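Local coordinates for protein thiamine pyrophosphokinase (Saccharomyces cerevisiae, PDB 1IG0) that transfers a pyrophosphate group from ATP to thiamine, making thiamine diphosphate and AMP, and is the only yeast enzyme able to do so, at residues L41-F55 and K65-L79. Numbering follows the deposited sequence.
Sequences LLILNQKIDIPRPLF and KVCADGAANRLYDYL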
loop_
_atom_site.group_PDB
_atom_site.type_symbol
_atom_site.label_atom_id
_atom_site.label_comp_id
_atom_site.label_asym_id
_atom_site.label_seq_id
_atom_site.Cartn_x
_atom_site.Cartn_y
_atom_site.Cartn_z
ATOM N N LEU B 41 14.746 0.476 -16.011
ATOM C CA LEU B 41 13.896 -0.513 -15.368
ATOM C C LEU B 41 14.525 -0.701 -13.994
ATOM O O LEU B 41 15.649 -1.191 -13.881
ATOM C CB LEU B 41 13.913 -1.839 -16.128
ATOM C CG LEU B 41 13.174 -2.993 -15.439
ATOM C CD1 LEU B 41 11.697 -2.641 -15.276
ATOM C CD2 LEU B 41 13.339 -4.270 -16.257
ATOM N N LEU B 42 13.807 -0.294 -12.956
ATOM C CA LEU B 42 14.313 -0.410 -11.597
ATOM C C LEU B 42 13.692 -1.587 -10.868
ATOM O O LEU B 42 12.471 -1.688 -10.759
ATOM C CB LEU B 42 14.025 0.879 -10.825
ATOM C CG LEU B 42 14.353 0.898 -9.331
ATOM C CD1 LEU B 42 15.837 0.637 -9.119
ATOM C CD2 LEU B 42 13.953 2.249 -8.749
ATOM N N ILE B 43 14.544 -2.475 -10.368
ATOM C CA ILE B 43 14.078 -3.644 -9.637
ATOM C C ILE B 43 14.370 -3.460 -8.157
ATOM O O ILE B 43 15.528 -3.340 -7.756
ATOM C CB ILE B 43 14.778 -4.931 -10.120
ATOM C CG1 ILE B 43 14.575 -5.094 -11.628
ATOM C CG2 ILE B 43 14.208 -6.146 -9.385
ATOM C CD1 ILE B 43 15.287 -6.300 -12.219
ATOM N N LEU B 44 13.315 -3.431 -7.350
ATOM C CA LEU B 44 13.462 -3.262 -5.913
ATOM C C LEU B 44 13.490 -4.620 -5.214
ATOM O O LEU B 44 13.155 -5.642 -5.816
ATOM C CB LEU B 44 12.333 -2.379 -5.378
ATOM C CG LEU B 44 12.375 -0.978 -6.003
ATOM C CD1 LEU B 44 11.146 -0.184 -5.612
ATOM C CD2 LEU B 44 13.648 -0.268 -5.564
ATOM N N ASN B 45 13.892 -4.628 -3.947
ATOM C CA ASN B 45 14.008 -5.872 -3.194
ATOM C C ASN B 45 12.707 -6.531 -2.744
ATOM O O ASN B 45 12.285 -6.398 -1.594
ATOM C CB ASN B 45 14.931 -5.666 -1.989
ATOM C CG ASN B 45 15.229 -6.960 -1.257
ATOM O OD1 ASN B 45 15.277 -8.030 -1.865
ATOM N ND2 ASN B 45 15.446 -6.869 0.049
ATOM N N GLN B 46 12.087 -7.250 -3.672
ATOM C CA GLN B 46 10.854 -7.987 -3.420
ATOM C C GLN B 46 10.819 -9.110 -4.448
ATOM O O GLN B 46 11.340 -8.961 -5.553
ATOM C CB GLN B 46 9.622 -7.087 -3.583
ATOM C CG GLN B 46 8.297 -7.817 -3.373
ATOM C CD GLN B 46 7.093 -6.890 -3.376
ATOM O OE1 GLN B 46 5.950 -7.345 -3.348
ATOM N NE2 GLN B 46 7.344 -5.585 -3.405
ATOM N N LYS B 47 10.221 -10.237 -4.082
ATOM C CA LYS B 47 10.140 -11.366 -4.996
ATOM C C LYS B 47 9.490 -10.943 -6.308
ATOM O O LYS B 47 8.434 -10.311 -6.311
ATOM C CB LYS B 47 9.337 -12.504 -4.362
ATOM C CG LYS B 47 9.269 -13.769 -5.208
ATOM C CD LYS B 47 8.443 -14.847 -4.517
ATOM C CE LYS B 47 8.381 -16.122 -5.345
ATOM N NZ LYS B 47 9.728 -16.721 -5.546
ATOM N N ILE B 48 10.131 -11.286 -7.420
ATOM C CA ILE B 48 9.605 -10.952 -8.738
ATOM C C ILE B 48 8.554 -11.995 -9.110
ATOM O O ILE B 48 8.788 -13.196 -8.969
ATOM C CB ILE B 48 10.728 -10.948 -9.796
ATOM C CG1 ILE B 48 11.800 -9.923 -9.407
ATOM C CG2 ILE B 48 10.155 -10.621 -11.167
ATOM C CD1 ILE B 48 13.004 -9.906 -10.328
ATOM N N ASP B 49 7.396 -11.537 -9.577
ATOM C CA ASP B 49 6.316 -12.447 -9.945
ATOM C C ASP B 49 5.751 -12.174 -11.334
ATOM O O ASP B 49 4.913 -12.927 -11.831
ATOM C CB ASP B 49 5.187 -12.359 -8.916
ATOM C CG ASP B 49 4.652 -10.951 -8.757
ATOM O OD1 ASP B 49 4.294 -10.331 -9.781
ATOM O OD2 ASP B 49 4.586 -10.465 -7.606
ATOM N N ILE B 50 6.209 -11.095 -11.958
ATOM C CA ILE B 50 5.746 -10.720 -13.288
ATOM C C ILE B 50 5.950 -11.856 -14.290
ATOM O O ILE B 50 6.934 -12.592 -14.215
ATOM C CB ILE B 50 6.502 -9.471 -13.796
ATOM C CG1 ILE B 50 5.901 -8.990 -15.118
ATOM C CG2 ILE B 50 7.979 -9.800 -13.985
ATOM C CD1 ILE B 50 6.551 -7.729 -15.669
ATOM N N PRO B 51 5.008 -12.028 -15.232
ATOM C CA PRO B 51 5.130 -13.087 -16.236
ATOM C C PRO B 51 6.409 -12.905 -17.049
ATOM O O PRO B 51 6.813 -11.779 -17.336
ATOM C CB PRO B 51 3.873 -12.902 -17.079
ATOM C CG PRO B 51 2.877 -12.436 -16.066
ATOM C CD PRO B 51 3.670 -11.414 -15.282
ATOM N N ARG B 52 7.036 -14.016 -17.420
ATOM C CA ARG B 52 8.280 -13.975 -18.181
ATOM C C ARG B 52 8.208 -13.264 -19.525
ATOM O O ARG B 52 9.035 -12.401 -19.817
ATOM C CB ARG B 52 8.823 -15.391 -18.378
ATOM C CG ARG B 52 9.542 -15.913 -17.158
ATOM C CD ARG B 52 10.110 -17.294 -17.369
ATOM N NE ARG B 52 11.088 -17.584 -16.330
ATOM C CZ ARG B 52 12.277 -16.998 -16.261
ATOM N NH1 ARG B 52 12.623 -16.099 -17.174
ATOM N NH2 ARG B 52 13.116 -17.304 -15.282
ATOM N N PRO B 53 7.230 -13.623 -20.371
ATOM C CA PRO B 53 7.120 -12.967 -21.675
ATOM C C PRO B 53 7.080 -11.445 -21.533
ATOM O O PRO B 53 7.699 -10.717 -22.310
ATOM C CB PRO B 53 5.818 -13.531 -22.230
ATOM C CG PRO B 53 5.782 -14.908 -21.644
ATOM C CD PRO B 53 6.181 -14.646 -20.212
ATOM N N LEU B 54 6.344 -10.974 -20.531
ATOM C CA LEU B 54 6.223 -9.544 -20.280
ATOM C C LEU B 54 7.556 -8.979 -19.795
ATOM O O LEU B 54 7.989 -7.916 -20.241
ATOM C CB LEU B 54 5.140 -9.280 -19.231
ATOM C CG LEU B 54 4.845 -7.805 -18.943
ATOM C CD1 LEU B 54 4.374 -7.120 -20.218
ATOM C CD2 LEU B 54 3.789 -7.695 -17.857
ATOM N N PHE B 55 8.201 -9.696 -18.881
ATOM C CA PHE B 55 9.486 -9.271 -18.338
ATOM C C PHE B 55 10.491 -9.048 -19.464
ATOM O O PHE B 55 11.154 -8.013 -19.522
ATOM C CB PHE B 55 10.029 -10.330 -17.375
ATOM C CG PHE B 55 11.351 -9.964 -16.758
ATOM C CD1 PHE B 55 11.417 -9.061 -15.704
ATOM C CD2 PHE B 55 12.533 -10.507 -17.250
ATOM C CE1 PHE B 55 12.642 -8.702 -15.145
ATOM C CE2 PHE B 55 13.763 -10.155 -16.699
ATOM C CZ PHE B 55 13.817 -9.250 -15.643
ATOM N N LYS B 65 19.210 -0.853 -16.478
ATOM C CA LYS B 65 18.567 -1.744 -15.519
ATOM C C LYS B 65 19.333 -1.650 -14.209
ATOM O O LYS B 65 20.542 -1.884 -14.166
ATOM C CB LYS B 65 18.570 -3.197 -16.005
ATOM C CG LYS B 65 17.681 -3.468 -17.207
ATOM C CD LYS B 65 18.371 -3.094 -18.506
ATOM C CE LYS B 65 17.485 -3.397 -19.702
ATOM N NZ LYS B 65 18.213 -3.171 -20.977
ATOM N N VAL B 66 18.624 -1.305 -13.141
ATOM C CA VAL B 66 19.250 -1.158 -11.835
ATOM C C VAL B 66 18.599 -2.044 -10.782
ATOM O O VAL B 66 17.375 -2.154 -10.716
ATOM C CB VAL B 66 19.182 0.313 -11.356
ATOM C CG1 VAL B 66 19.757 0.441 -9.953
ATOM C CG2 VAL B 66 19.943 1.212 -12.323
ATOM N N CYS B 67 19.434 -2.678 -9.965
ATOM C CA CYS B 67 18.966 -3.538 -8.888
ATOM C C CYS B 67 19.270 -2.873 -7.553
ATOM O O CYS B 67 20.404 -2.465 -7.299
ATOM C CB CYS B 67 19.661 -4.901 -8.938
ATOM S SG CYS B 67 19.000 -6.045 -10.161
ATOM N N ALA B 68 18.251 -2.756 -6.709
ATOM C CA ALA B 68 18.426 -2.151 -5.397
ATOM C C ALA B 68 18.832 -3.209 -4.375
ATOM O O ALA B 68 17.999 -3.977 -3.891
ATOM C CB ALA B 68 17.138 -1.464 -4.956
ATOM N N ASP B 69 20.125 -3.246 -4.068
ATOM C CA ASP B 69 20.687 -4.181 -3.098
ATOM C C ASP B 69 20.162 -5.609 -3.239
ATOM O O ASP B 69 20.528 -6.319 -4.172
ATOM C CB ASP B 69 20.424 -3.668 -1.678
ATOM C CG ASP B 69 21.247 -4.395 -0.633
ATOM O OD1 ASP B 69 22.109 -5.215 -1.015
ATOM O OD2 ASP B 69 21.034 -4.146 0.572
ATOM N N GLY B 70 19.308 -6.022 -2.308
ATOM C CA GLY B 70 18.757 -7.368 -2.334
ATOM C C GLY B 70 18.045 -7.756 -3.618
ATOM O O GLY B 70 17.853 -8.943 -3.894
ATOM N N ALA B 71 17.647 -6.762 -4.404
ATOM C CA ALA B 71 16.957 -7.016 -5.663
ATOM C C ALA B 71 17.791 -7.915 -6.570
ATOM O O ALA B 71 17.255 -8.594 -7.446
ATOM C CB ALA B 71 16.661 -5.702 -6.365
ATOM N N ALA B 72 19.104 -7.907 -6.359
ATOM C CA ALA B 72 20.007 -8.731 -7.154
ATOM C C ALA B 72 19.704 -10.200 -6.891
ATOM O O ALA B 72 19.755 -11.022 -7.806
ATOM C CB ALA B 72 21.457 -8.419 -6.799
ATOM N N ASN B 73 19.394 -10.528 -5.639
ATOM C CA ASN B 73 19.062 -11.903 -5.279
ATOM C C ASN B 73 17.756 -12.267 -5.974
ATOM O O ASN B 73 17.621 -13.347 -6.548
ATOM C CB ASN B 73 18.875 -12.052 -3.764
ATOM C CG ASN B 73 20.127 -11.725 -2.979
ATOM O OD1 ASN B 73 21.228 -12.139 -3.343
ATOM N ND2 ASN B 73 19.965 -10.992 -1.883
ATOM N N ARG B 74 16.801 -11.344 -5.913
ATOM C CA ARG B 74 15.490 -11.532 -6.522
ATOM C C ARG B 74 15.600 -11.850 -8.009
ATOM O O ARG B 74 14.961 -12.778 -8.503
ATOM C CB ARG B 74 14.645 -10.270 -6.329
ATOM C CG ARG B 74 14.509 -9.821 -4.882
ATOM C CD ARG B 74 13.800 -10.864 -4.031
ATOM N NE ARG B 74 13.604 -10.404 -2.658
ATOM C CZ ARG B 74 12.966 -11.096 -1.722
ATOM N NH1 ARG B 74 12.457 -12.289 -2.006
ATOM N NH2 ARG B 74 12.830 -10.597 -0.501
ATOM N N LEU B 75 16.411 -11.072 -8.720
ATOM C CA LEU B 75 16.600 -11.275 -10.153
ATOM C C LEU B 75 17.302 -12.603 -10.401
ATOM O O LEU B 75 16.903 -13.381 -11.269
ATOM C CB LEU B 75 17.436 -10.136 -10.741
ATOM C CG LEU B 75 17.726 -10.207 -12.242
ATOM C CD1 LEU B 75 16.418 -10.143 -13.023
ATOM C CD2 LEU B 75 18.650 -9.064 -12.643
ATOM N N TYR B 76 18.353 -12.852 -9.627
ATOM C CA TYR B 76 19.132 -14.079 -9.736
ATOM C C TYR B 76 18.233 -15.309 -9.635
ATOM O O TYR B 76 18.305 -16.213 -10.470
ATOM C CB TYR B 76 20.186 -14.123 -8.627
ATOM C CG TYR B 76 21.120 -15.311 -8.700
ATOM C CD1 TYR B 76 22.163 -15.349 -9.629
ATOM C CD2 TYR B 76 20.964 -16.397 -7.840
ATOM C CE1 TYR B 76 23.027 -16.440 -9.694
ATOM C CE2 TYR B 76 21.821 -17.491 -7.899
ATOM C CZ TYR B 76 22.849 -17.506 -8.826
ATOM O OH TYR B 76 23.697 -18.586 -8.882
ATOM N N ASP B 77 17.390 -15.342 -8.607
ATOM C CA ASP B 77 16.484 -16.468 -8.402
ATOM C C ASP B 77 15.359 -16.491 -9.431
ATOM O O ASP B 77 14.967 -17.554 -9.912
ATOM C CB ASP B 77 15.880 -16.426 -6.995
ATOM C CG ASP B 77 16.926 -16.554 -5.905
ATOM O OD1 ASP B 77 17.893 -17.325 -6.093
ATOM O OD2 ASP B 77 16.775 -15.898 -4.854
ATOM N N TYR B 78 14.835 -15.315 -9.761
ATOM C CA TYR B 78 13.754 -15.213 -10.733
ATOM C C TYR B 78 14.099 -16.001 -11.991
ATOM O O TYR B 78 13.229 -16.612 -12.611
ATOM C CB TYR B 78 13.505 -13.748 -11.098
ATOM C CG TYR B 78 12.431 -13.545 -12.146
ATOM C CD1 TYR B 78 11.115 -13.944 -11.910
ATOM C CD2 TYR B 78 12.729 -12.948 -13.372
ATOM C CE1 TYR B 78 10.121 -13.753 -12.870
ATOM C CE2 TYR B 78 11.741 -12.753 -14.339
ATOM C CZ TYR B 78 10.440 -13.157 -14.080
ATOM O OH TYR B 78 9.463 -12.963 -15.031
ATOM N N LEU B 79 15.375 -15.991 -12.358
ATOM C CA LEU B 79 15.825 -16.699 -13.548
ATOM C C LEU B 79 16.583 -17.974 -13.190
ATOM O O LEU B 79 17.540 -18.355 -13.863
ATOM C CB LEU B 79 16.698 -15.767 -14.395
ATOM C CG LEU B 79 15.990 -14.462 -14.787
ATOM C CD1 LEU B 79 16.901 -13.599 -15.642
ATOM C CD2 LEU B 79 14.710 -14.787 -15.542
HETATM O O HOH W 1 16.786 -10.197 -1.252
HETATM O O HOH W 2 12.381 -8.182 0.505
HETATM O O HOH W 3 12.581 -13.242 -7.326
#
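V66 enters the ladder first: its N donates to L41 O, its O receives I43 N at 2.9 Å in an almost straight bond, and A68 N then closes on I43 O, running the two strands parallel. A68 CB meets L44 CD2 at 3.7 Å, and after the type II' turn A68-A71 the methyl of A71 packs against I43 CG2. R74 bends at chi2 (-62°), which lays its guanidinium against the backbone of Q46 and K47, K47 N lying over one face. NE, with the acceptor close to the guanidinium plane, donates a hydrogen bond to N45 OD1 (3.0 Å) but approaches from above that amide's carbonyl plane; a water donates to the same oxygen at 2.7 Å. The next residue, L75, touches both I43 CD1 and F55 CZ with its CD1. One turn on from R74, Y78, swung out with CG anti to N (chi1 178°), has I48 CG2 over one ring face, 3.6 Å from the centroid, and the R52 guanidinium over the opposite face in a cation-pi contact; its CE2 edge points into the F55 face, a T-shaped pair, and OH donates to I50 O at 2.7 Å. A leucine here would probably leave I50 O without this donor and R52 without its aromatic partner. L79 CD2 ends the walk beside the R52 guanidinium, whose NH1 bonds Y56. Strand 38-43, helix 52-61 and strand 64-68 form a beta-alpha-beta unit, and helix 71-78 packs back on the loop after the first strand, part of the enzyme's alpha-beta-alpha architecture.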